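Local atomic coordinates of N-acylhomoserine lactone dependent regulatory protein (Burkholderia cenocepacia, PDB entry 5L10), a protein that probably regulates transcription in response to N-acylhomoserine lactones as a LuxR-family factor, represented here by its autoinducer-binding domain without the DNA-binding part. Residues A[16-22]-A[163-168]; A[39-45]-A[57-63]; A[91-97]-A[114-120]. All blocks are in the same frame, centred on the assembly; numbering follows the deposited sequence.

Interaction 1 (A[16-22]-A[163-168])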
loop_
_atom_site.group_PDB
_atom_site.type_symbol
_atom_site.label_atom_id
_atom_site.label_comp_id
_atom_site.label_asym_id
_atom_site.label_seq_id
_atom_site.Cartn_x
_atom_site.Cartn_y
_atom_site.Cartn_z
ATOM N N LEU A 16 7.862 -1.190 -13.405
ATOM C CA LEU A 16 7.337 -2.302 -12.624
ATOM C C LEU A 16 6.331 -3.134 -13.404
ATOM O O LEU A 16 6.038 -4.263 -12.998
ATOM C CB LEU A 16 6.701 -1.785 -11.332
ATOM C CG LEU A 16 7.675 -1.186 -10.313
ATOM C CD1 LEU A 16 6.942 -0.735 -9.067
ATOM C CD2 LEU A 16 8.765 -2.182 -9.961
ATOM N N GLN A 17 5.797 -2.607 -14.508
ATOM C CA GLN A 17 4.928 -3.388 -15.380
ATOM C C GLN A 17 5.699 -4.352 -16.273
ATOM O O GLN A 17 5.089 -5.254 -16.855
ATOM C CB GLN A 17 4.070 -2.465 -16.255
ATOM C CG GLN A 17 3.207 -1.489 -15.479
ATOM C CD GLN A 17 2.323 -2.175 -14.459
ATOM O OE1 GLN A 17 1.734 -3.224 -14.730
ATOM N NE2 GLN A 17 2.229 -1.586 -13.271
ATOM N N ARG A 18 7.013 -4.178 -16.406
ATOM C CA ARG A 18 7.852 -5.077 -17.189
ATOM C C ARG A 18 8.898 -5.749 -16.306
ATOM O O ARG A 18 10.019 -6.020 -16.744
ATOM C CB ARG A 18 8.521 -4.331 -18.343
ATOM C CG ARG A 18 7.566 -3.518 -19.195
ATOM C CD ARG A 18 8.309 -2.751 -20.277
ATOM N NE ARG A 18 9.355 -1.891 -19.729
ATOM C CZ ARG A 18 9.187 -0.609 -19.419
ATOM N NH1 ARG A 18 8.008 -0.027 -19.600
ATOM N NH2 ARG A 18 10.199 0.093 -18.925
ATOM N N ALA A 19 8.543 -6.015 -15.049
ATOM C CA ALA A 19 9.441 -6.629 -14.073
ATOM C C ALA A 19 8.761 -7.873 -13.525
ATOM O O ALA A 19 8.038 -7.805 -12.520
ATOM C CB ALA A 19 9.794 -5.656 -12.952
ATOM N N PRO A 20 8.968 -9.034 -14.147
ATOM C CA PRO A 20 8.307 -10.257 -13.680
ATOM C C PRO A 20 9.036 -10.968 -12.551
ATOM O O PRO A 20 8.586 -12.038 -12.129
ATOM C CB PRO A 20 8.277 -11.126 -14.947
ATOM C CG PRO A 20 9.402 -10.597 -15.827
ATOM C CD PRO A 20 9.912 -9.302 -15.245
ATOM N N THR A 21 10.142 -10.416 -12.058
ATOM C CA THR A 21 10.933 -11.034 -11.005
ATOM C C THR A 21 11.291 -9.988 -9.960
ATOM O O THR A 21 11.215 -8.782 -10.208
ATOM C CB THR A 21 12.217 -11.665 -11.555
ATOM O OG1 THR A 21 13.044 -10.638 -12.116
ATOM C CG2 THR A 21 11.896 -12.683 -12.632
ATOM N N ALA A 22 11.691 -10.465 -8.777
ATOM C CA ALA A 22 12.143 -9.548 -7.733
ATOM C C ALA A 22 13.469 -8.897 -8.101
ATOM O O ALA A 22 13.766 -7.787 -7.643
ATOM C CB ALA A 22 12.267 -10.287 -6.401
ATOM N N TYR A 163 4.538 -5.281 -6.029
ATOM C CA TYR A 163 5.374 -5.752 -7.123
ATOM C C TYR A 163 6.637 -6.477 -6.681
ATOM O O TYR A 163 7.164 -7.278 -7.458
ATOM C CB TYR A 163 5.774 -4.581 -8.032
ATOM C CG TYR A 163 4.607 -3.928 -8.735
ATOM C CD1 TYR A 163 4.188 -4.373 -9.982
ATOM C CD2 TYR A 163 3.926 -2.868 -8.153
ATOM C CE1 TYR A 163 3.122 -3.777 -10.632
ATOM C CE2 TYR A 163 2.859 -2.267 -8.795
ATOM C CZ TYR A 163 2.462 -2.725 -10.033
ATOM O OH TYR A 163 1.400 -2.130 -10.673
ATOM N N LEU A 164 7.139 -6.221 -5.474
ATOM C CA LEU A 164 8.364 -6.855 -5.000
ATOM C C LEU A 164 8.093 -7.998 -4.027
ATOM O O LEU A 164 8.576 -9.114 -4.236
ATOM C CB LEU A 164 9.278 -5.812 -4.343
ATOM C CG LEU A 164 10.634 -6.337 -3.878
ATOM C CD1 LEU A 164 11.378 -6.930 -5.052
ATOM C CD2 LEU A 164 11.444 -5.230 -3.242
HETATM N N MSE A 165 7.333 -7.742 -2.968
HETATM C CA MSE A 165 7.030 -8.766 -1.973
HETATM C C MSE A 165 6.472 -10.082 -2.559
HETATM O O MSE A 165 6.991 -11.154 -2.237
HETATM C CB MSE A 165 6.060 -8.205 -0.923
HETATM C CG MSE A 165 5.323 -9.277 -0.142
HETATM SE SE MSE A 165 4.526 -8.674 1.533
HETATM C CE MSE A 165 3.413 -7.229 0.872
ATOM N N PRO A 166 5.442 -10.024 -3.417
ATOM C CA PRO A 166 4.896 -11.276 -3.966
ATOM C C PRO A 166 5.882 -12.044 -4.822
ATOM O O PRO A 166 5.740 -13.266 -4.953
ATOM C CB PRO A 166 3.697 -10.803 -4.796
ATOM C CG PRO A 166 4.044 -9.424 -5.176
ATOM C CD PRO A 166 4.737 -8.857 -3.979
ATOM N N ARG A 167 6.864 -11.372 -5.419
ATOM C CA ARG A 167 7.871 -12.038 -6.229
ATOM C C ARG A 167 9.091 -12.452 -5.419
ATOM O O ARG A 167 9.963 -13.151 -5.948
ATOM C CB ARG A 167 8.276 -11.134 -7.395
ATOM C CG ARG A 167 7.063 -10.563 -8.111
ATOM C CD ARG A 167 7.300 -10.357 -9.588
ATOM N NE ARG A 167 6.077 -9.928 -10.263
ATOM C CZ ARG A 167 5.676 -8.663 -10.344
ATOM N NH1 ARG A 167 4.552 -8.361 -10.977
ATOM N NH2 ARG A 167 6.400 -7.698 -9.792
ATOM N N LEU A 168 9.168 -12.034 -4.158
ATOM C CA LEU A 168 10.084 -12.628 -3.196
ATOM C C LEU A 168 9.462 -13.840 -2.515
ATOM O O LEU A 168 10.126 -14.869 -2.344
ATOM C CB LEU A 168 10.491 -11.596 -2.143
ATOM C CG LEU A 168 11.409 -10.467 -2.605
ATOM C CD1 LEU A 168 11.484 -9.387 -1.544
ATOM C CD2 LEU A 168 12.790 -11.011 -2.910
HETATM O O HOH W 1 12.063 -13.775 -8.352
#
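Three residues carry most of the fit of loop 16-22 to the end of helix 143-169: Y163 and R167 through their side-chain conformations, and A22 through its CB. Y163 (chi1 m, ring turned to -90°) lays one ring face under L16, whose CB stands 4.0 Å from the ring centroid and 18° off the normal, a CH-pi contact; L16 CD1 also reaches Y163 CD2 at 3.8 Å. Q17 has its CA-to-CB bond pointing away, but chi1 and chi2 both in m fold the chain back, so that NE2 donates to Y163 OH at 2.8 Å. R167, with chi2 between wells at -148° and chi3 in t, is extended along the loop, so that R167 CD reaches P20 O at 3.3 Å; A19 O and P20 CA sit over one face of the guanidinium. Further on, A22 CB meets L164 CD1 (3.7 Å) and L168 CD2 (3.6 Å), while water 1 links R167 O to A22 N, the latter weakly. T21, with chi1 in p, N-caps helix 22-35 through A24 N. Such a loop, joining two helices that pack with a long C-terminal helix, fits the alpha-beta-alpha sandwich of LuxR autoinducer-binding domains.

Interaction 2 (A[39-45]-A[57-63])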
loop_
_atom_site.group_PDB
_atom_site.type_symbol
_atom_site.label_atom_id
_atom_site.label_comp_id
_atom_site.label_asym_id
_atom_site.label_seq_id
_atom_site.Cartn_x
_atom_site.Cartn_y
_atom_site.Cartn_z
ATOM N N ARG A 39 19.393 7.580 0.081
ATOM C CA ARG A 39 20.549 6.876 -0.463
ATOM C C ARG A 39 20.349 5.368 -0.428
ATOM O O ARG A 39 20.789 4.654 -1.337
ATOM C CB ARG A 39 21.810 7.258 0.311
ATOM C CG ARG A 39 22.946 6.282 0.109
ATOM C CD ARG A 39 24.278 6.901 0.399
ATOM N NE ARG A 39 25.350 5.935 0.204
ATOM C CZ ARG A 39 26.625 6.266 0.047
ATOM N NH1 ARG A 39 26.980 7.542 0.053
ATOM N NH2 ARG A 39 27.541 5.323 -0.124
ATOM N N TYR A 40 19.677 4.867 0.603
ATOM C CA TYR A 40 19.544 3.435 0.828
ATOM C C TYR A 40 18.084 3.007 0.774
ATOM O O TYR A 40 17.201 3.688 1.308
ATOM C CB TYR A 40 20.143 3.051 2.166
ATOM C CG TYR A 40 21.632 3.284 2.261
ATOM C CD1 TYR A 40 22.522 2.482 1.561
ATOM C CD2 TYR A 40 22.151 4.287 3.075
ATOM C CE1 TYR A 40 23.887 2.679 1.656
ATOM C CE2 TYR A 40 23.513 4.484 3.183
ATOM C CZ TYR A 40 24.375 3.679 2.468
ATOM O OH TYR A 40 25.732 3.875 2.563
ATOM N N CYS A 41 17.845 1.865 0.136
ATOM C CA CYS A 41 16.508 1.309 -0.028
ATOM C C CYS A 41 16.575 -0.181 0.265
ATOM O O CYS A 41 17.259 -0.923 -0.445
ATOM C CB CYS A 41 15.982 1.561 -1.444
ATOM S SG CYS A 41 14.461 0.686 -1.822
ATOM N N VAL A 42 15.876 -0.615 1.308
ATOM C CA VAL A 42 15.954 -1.985 1.798
ATOM C C VAL A 42 14.545 -2.546 1.902
ATOM O O VAL A 42 13.623 -1.846 2.337
ATOM C CB VAL A 42 16.660 -2.055 3.168
ATOM C CG1 VAL A 42 16.899 -3.499 3.581
ATOM C CG2 VAL A 42 17.961 -1.275 3.144
ATOM N N TYR A 43 14.377 -3.811 1.513
ATOM C CA TYR A 43 13.103 -4.498 1.673
ATOM C C TYR A 43 13.319 -5.806 2.416
ATOM O O TYR A 43 14.235 -6.567 2.088
ATOM C CB TYR A 43 12.422 -4.775 0.330
ATOM C CG TYR A 43 10.950 -5.064 0.501
ATOM C CD1 TYR A 43 10.041 -4.030 0.675
ATOM C CD2 TYR A 43 10.471 -6.369 0.521
ATOM C CE1 TYR A 43 8.694 -4.282 0.848
ATOM C CE2 TYR A 43 9.122 -6.632 0.695
ATOM C CZ TYR A 43 8.240 -5.582 0.856
ATOM O OH TYR A 43 6.897 -5.826 1.029
ATOM N N GLY A 44 12.473 -6.063 3.408
ATOM C CA GLY A 44 12.560 -7.293 4.167
ATOM C C GLY A 44 11.262 -8.072 4.200
ATOM O O GLY A 44 10.204 -7.519 4.517
ATOM N N LEU A 45 11.329 -9.359 3.880
ATOM C CA LEU A 45 10.169 -10.241 3.915
ATOM C C LEU A 45 10.325 -11.182 5.103
ATOM O O LEU A 45 11.222 -12.032 5.114
ATOM C CB LEU A 45 10.032 -11.015 2.606
ATOM C CG LEU A 45 8.881 -12.022 2.536
ATOM C CD1 LEU A 45 7.533 -11.339 2.733
ATOM C CD2 LEU A 45 8.911 -12.785 1.220
ATOM N N GLN A 57 14.146 -12.364 5.069
ATOM C CA GLN A 57 14.783 -12.227 3.768
ATOM C C GLN A 57 14.963 -10.747 3.459
ATOM O O GLN A 57 14.002 -9.975 3.520
ATOM C CB GLN A 57 13.951 -12.904 2.681
ATOM C CG GLN A 57 14.438 -12.604 1.279
ATOM C CD GLN A 57 13.828 -13.518 0.238
ATOM O OE1 GLN A 57 14.519 -13.988 -0.661
ATOM N NE2 GLN A 57 12.531 -13.769 0.351
ATOM N N ILE A 58 16.191 -10.352 3.133
ATOM C CA ILE A 58 16.544 -8.944 2.989
ATOM C C ILE A 58 17.149 -8.717 1.613
ATOM O O ILE A 58 18.134 -9.369 1.249
ATOM C CB ILE A 58 17.525 -8.482 4.079
ATOM C CG1 ILE A 58 16.902 -8.657 5.464
ATOM C CG2 ILE A 58 17.933 -7.037 3.842
ATOM C CD1 ILE A 58 17.854 -8.371 6.611
ATOM N N VAL A 59 16.568 -7.789 0.857
ATOM C CA VAL A 59 17.171 -7.270 -0.363
ATOM C C VAL A 59 17.296 -5.760 -0.217
ATOM O O VAL A 59 16.471 -5.112 0.438
ATOM C CB VAL A 59 16.362 -7.639 -1.629
ATOM C CG1 VAL A 59 16.264 -9.147 -1.771
ATOM C CG2 VAL A 59 14.978 -7.019 -1.586
ATOM N N GLY A 60 18.342 -5.201 -0.812
ATOM C CA GLY A 60 18.533 -3.765 -0.758
ATOM C C GLY A 60 19.924 -3.373 -1.197
ATOM O O GLY A 60 20.798 -4.215 -1.419
ATOM N N ASN A 61 20.112 -2.056 -1.326
ATOM C CA ASN A 61 21.416 -1.473 -1.612
ATOM C C ASN A 61 22.096 -0.939 -0.356
ATOM O O ASN A 61 22.953 -0.054 -0.448
ATOM C CB ASN A 61 21.291 -0.366 -2.664
ATOM C CG ASN A 61 20.268 0.691 -2.296
ATOM O OD1 ASN A 61 19.903 0.847 -1.132
ATOM N ND2 ASN A 61 19.800 1.429 -3.297
ATOM N N HIS A 62 21.721 -1.457 0.812
ATOM C CA HIS A 62 22.337 -1.099 2.079
ATOM C C HIS A 62 23.792 -1.563 2.114
ATOM O O HIS A 62 24.213 -2.382 1.294
ATOM C CB HIS A 62 21.552 -1.735 3.223
ATOM C CG HIS A 62 21.380 -3.214 3.073
ATOM N ND1 HIS A 62 20.428 -3.769 2.246
ATOM C CD2 HIS A 62 22.054 -4.253 3.622
ATOM C CE1 HIS A 62 20.515 -5.087 2.300
ATOM N NE2 HIS A 62 21.494 -5.406 3.128
ATOM N N PRO A 63 24.589 -1.053 3.058
ATOM C CA PRO A 63 25.952 -1.568 3.221
ATOM C C PRO A 63 25.941 -3.044 3.582
ATOM O O PRO A 63 25.172 -3.488 4.437
ATOM C CB PRO A 63 26.519 -0.720 4.364
ATOM C CG PRO A 63 25.710 0.515 4.348
ATOM C CD PRO A 63 24.337 0.086 3.955
#
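Q57 opens the antiparallel ladder: its O accepts from L45 N at 2.8 Å and its N donates to L45 O at 2.9 Å. I58 follows opposite G44 in a non-hydrogen-bonded pair, and its CG2 packs 3.7 Å from V42 CG1. V59 and Y43 bond reciprocally (Y43 N to V59 O 2.7 Å, V59 N to Y43 O 2.9 Å). G60 and V42 lie 4.0 Å apart, CA to CA; an ideal CB on G60 would fall 2.8 Å from C41 O, a clash. N61, past the strand, holds C41 twice: N61 N donates to C41 O (3.2 Å), and N61 OD1 accepts from C41 N (2.6 Å). H62 rests its CB 3.6 Å from V42 CG2 and sends NE2 to E67. P63, N-cap of helix 64-72, sets CD over the Y40 ring face, 3.5 Å from CE1. The chemistry implies a hairpin register fixed by main-chain bonds, with N61 OD1 taking the C41 N bond that N61 O, at the Y40 ring edge, does not accept.

Interaction 3 (A[91-97]-A[114-120])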
loop_
_atom_site.group_PDB
_atom_site.type_symbol
_atom_site.label_atom_id
_atom_site.label_comp_id
_atom_site.label_asym_id
_atom_site.label_seq_id
_atom_site.Cartn_x
_atom_site.Cartn_y
_atom_site.Cartn_z
ATOM N N PRO A 91 3.257 4.669 8.431
ATOM C CA PRO A 91 4.717 4.620 8.288
ATOM C C PRO A 91 5.422 5.099 9.547
ATOM O O PRO A 91 4.893 5.903 10.321
ATOM C CB PRO A 91 4.993 5.563 7.111
ATOM C CG PRO A 91 3.692 5.681 6.391
ATOM C CD PRO A 91 2.643 5.580 7.452
ATOM N N VAL A 92 6.644 4.603 9.734
ATOM C CA VAL A 92 7.466 4.909 10.901
ATOM C C VAL A 92 8.689 5.692 10.441
ATOM O O VAL A 92 9.487 5.194 9.638
ATOM C CB VAL A 92 7.886 3.633 11.646
ATOM C CG1 VAL A 92 8.902 3.960 12.725
ATOM C CG2 VAL A 92 6.676 2.951 12.243
ATOM N N VAL A 93 8.834 6.912 10.947
ATOM C CA VAL A 93 10.025 7.728 10.733
ATOM C C VAL A 93 10.920 7.585 11.954
ATOM O O VAL A 93 10.460 7.749 13.091
ATOM C CB VAL A 93 9.656 9.202 10.493
ATOM C CG1 VAL A 93 10.905 10.032 10.230
ATOM C CG2 VAL A 93 8.672 9.318 9.343
ATOM N N TRP A 94 12.195 7.276 11.733
ATOM C CA TRP A 94 13.098 7.023 12.845
ATOM C C TRP A 94 14.456 7.664 12.594
ATOM O O TRP A 94 14.832 7.957 11.456
ATOM C CB TRP A 94 13.248 5.519 13.111
ATOM C CG TRP A 94 13.526 4.695 11.892
ATOM C CD1 TRP A 94 12.617 4.007 11.142
ATOM C CD2 TRP A 94 14.804 4.452 11.292
ATOM N NE1 TRP A 94 13.249 3.356 10.109
ATOM C CE2 TRP A 94 14.593 3.613 10.179
ATOM C CE3 TRP A 94 16.106 4.868 11.584
ATOM C CZ2 TRP A 94 15.635 3.180 9.362
ATOM C CZ3 TRP A 94 17.138 4.437 10.773
ATOM C CH2 TRP A 94 16.897 3.604 9.672
ATOM N N ASN A 95 15.185 7.875 13.694
ATOM C CA ASN A 95 16.510 8.488 13.706
ATOM C C ASN A 95 17.402 7.656 14.614
ATOM O O ASN A 95 17.146 7.569 15.819
ATOM C CB ASN A 95 16.436 9.940 14.198
ATOM C CG ASN A 95 17.787 10.656 14.171
ATOM O OD1 ASN A 95 18.829 10.082 14.494
ATOM N ND2 ASN A 95 17.762 11.927 13.795
ATOM N N ALA A 96 18.459 7.071 14.046
ATOM C CA ALA A 96 19.304 6.160 14.814
ATOM C C ALA A 96 19.935 6.837 16.024
ATOM O O ALA A 96 20.200 6.174 17.033
ATOM C CB ALA A 96 20.385 5.564 13.910
ATOM N N PHE A 97 20.177 8.147 15.959
ATOM C CA PHE A 97 20.758 8.845 17.100
ATOM C C PHE A 97 19.735 9.191 18.174
ATOM O O PHE A 97 20.131 9.557 19.283
ATOM C CB PHE A 97 21.458 10.133 16.648
ATOM C CG PHE A 97 22.619 9.902 15.721
ATOM C CD1 PHE A 97 23.813 9.376 16.194
ATOM C CD2 PHE A 97 22.522 10.225 14.377
ATOM C CE1 PHE A 97 24.881 9.166 15.341
ATOM C CE2 PHE A 97 23.586 10.017 13.520
ATOM C CZ PHE A 97 24.766 9.487 14.002
HETATM N N MSE A 114 22.826 3.881 8.243
HETATM C CA MSE A 114 21.409 3.635 8.487
HETATM C C MSE A 114 20.898 4.576 9.573
HETATM O O MSE A 114 20.590 4.136 10.679
HETATM C CB MSE A 114 21.172 2.183 8.906
HETATM C CG MSE A 114 21.614 1.129 7.899
HETATM SE SE MSE A 114 20.455 0.991 6.328
HETATM C CE MSE A 114 21.651 1.821 5.112
ATOM N N ARG A 115 20.794 5.867 9.261
ATOM C CA ARG A 115 20.607 6.888 10.286
ATOM C C ARG A 115 19.208 7.487 10.322
ATOM O O ARG A 115 18.597 7.550 11.393
ATOM C CB ARG A 115 21.653 7.997 10.100
ATOM C CG ARG A 115 23.073 7.495 10.299
ATOM C CD ARG A 115 24.120 8.575 10.104
ATOM N NE ARG A 115 25.446 8.056 10.427
ATOM C CZ ARG A 115 26.559 8.781 10.455
ATOM N NH1 ARG A 115 26.525 10.076 10.174
ATOM N NH2 ARG A 115 27.711 8.204 10.767
ATOM N N TYR A 116 18.679 7.947 9.190
ATOM C CA TYR A 116 17.397 8.644 9.157
ATOM C C TYR A 116 16.484 7.917 8.180
ATOM O O TYR A 116 16.657 8.021 6.960
ATOM C CB TYR A 116 17.586 10.107 8.773
ATOM C CG TYR A 116 18.810 10.708 9.411
ATOM C CD1 TYR A 116 18.862 10.934 10.781
ATOM C CD2 TYR A 116 19.923 11.034 8.649
ATOM C CE1 TYR A 116 19.989 11.477 11.372
ATOM C CE2 TYR A 116 21.052 11.578 9.230
ATOM C CZ TYR A 116 21.080 11.798 10.590
ATOM O OH TYR A 116 22.203 12.338 11.168
ATOM N N GLY A 117 15.511 7.189 8.717
ATOM C CA GLY A 117 14.786 6.197 7.952
ATOM C C GLY A 117 13.292 6.438 7.904
ATOM O O GLY A 117 12.713 7.068 8.791
ATOM N N TRP A 118 12.676 5.921 6.846
ATOM C CA TRP A 118 11.230 5.893 6.661
ATOM C C TRP A 118 10.874 4.438 6.387
ATOM O O TRP A 118 11.341 3.863 5.397
ATOM C CB TRP A 118 10.818 6.806 5.504
ATOM C CG TRP A 118 9.347 6.914 5.240
ATOM C CD1 TRP A 118 8.516 7.913 5.653
ATOM C CD2 TRP A 118 8.540 6.008 4.478
ATOM N NE1 TRP A 118 7.237 7.680 5.208
ATOM C CE2 TRP A 118 7.225 6.517 4.483
ATOM C CE3 TRP A 118 8.798 4.815 3.795
ATOM C CZ2 TRP A 118 6.166 5.872 3.832
ATOM C CZ3 TRP A 118 7.747 4.174 3.147
ATOM C CH2 TRP A 118 6.447 4.707 3.171
ATOM N N SER A 119 10.087 3.827 7.270
ATOM C CA SER A 119 9.770 2.410 7.151
ATOM C C SER A 119 8.265 2.190 7.170
ATOM O O SER A 119 7.551 2.790 7.979
ATOM C CB SER A 119 10.421 1.602 8.277
ATOM O OG SER A 119 11.829 1.562 8.135
ATOM N N HIS A 120 7.785 1.316 6.283
ATOM C CA HIS A 120 6.374 0.954 6.249
ATOM C C HIS A 120 6.210 -0.544 6.028
ATOM O O HIS A 120 6.866 -1.129 5.160
ATOM C CB HIS A 120 5.616 1.709 5.156
ATOM C CG HIS A 120 4.171 1.332 5.077
ATOM N ND1 HIS A 120 3.203 1.932 5.851
ATOM C CD2 HIS A 120 3.537 0.384 4.349
ATOM C CE1 HIS A 120 2.031 1.384 5.587
ATOM N NE2 HIS A 120 2.206 0.446 4.675
#
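This is an antiparallel strand pairing at one margin of the five-stranded sheet, where 92-95, outermost within the chain, is laid against 116-120; the short strand axes approach to 4.8 Å with their directions 155° apart. Four bonds define the ladder: V92 N to S119 O (2.7 Å), S119 N to V92 O (2.8 Å), W94 N to G117 O (3.0 Å) and G117 N to W94 O (2.9 Å). Beyond the strand, A96 N still donates to R115 O at 2.7 Å; at the strand's end, N95 OD1 accepts from F97 N at 2.8 Å in an Asx turn.

W94 is the chief side chain of one face. With chi1 in p, its indole folds over its own pair partner: G117 CA stands 3.5 Å from the centroid of the six-membered ring, 17° off the normal, a CH-pi contact. An ideal CB on G117 would lie 1.9 Å from W94 CZ2, so the fit depends on glycine. The same indole donates from NE1 to S119 OG at 3.0 Å, and that hydroxyl also bonds to T133. On the face carrying V93 and W118, P91 CB touches W118 CZ2 (3.5 Å) and V93 CG2 touches W118 CD1 (4.0 Å). R115 CD packs 3.7 Å from F97 CE2, while its NE bonds to A110 O.

V92, W94 and S119 all pack on helix 80-87, A96 and F97 lean on helix 103-111, strand 129-136 bonds along the other side of 116-120, and the H120 ring meets H158 of the second subunit.

How the interactions relate
Interactions 2 and 3 pair strands at the two margins of one sheet, while interaction 1 joins a helix-connecting loop to helix 143-169. All three are partly buried, but their centres lie about 6, 10 and 15 Å from the chain centre for 2, 3 and 1. Being strand pairs, 2 and 3 rest on main-chain ladders, whereas 1, a loop against a helix, has one direct side-chain hydrogen bond, a water bridge and apolar packing. Y43 ties 2 to 1: Y43 OH, hydrogen-bonded to H161, packs 3.2 Å from M165 CB; on the sheet's other face M114 ties 3 to 2, its CE 3.2 Å from Y40 CG. Interactions 1 and 3 do not touch, yet both approach the second subunit.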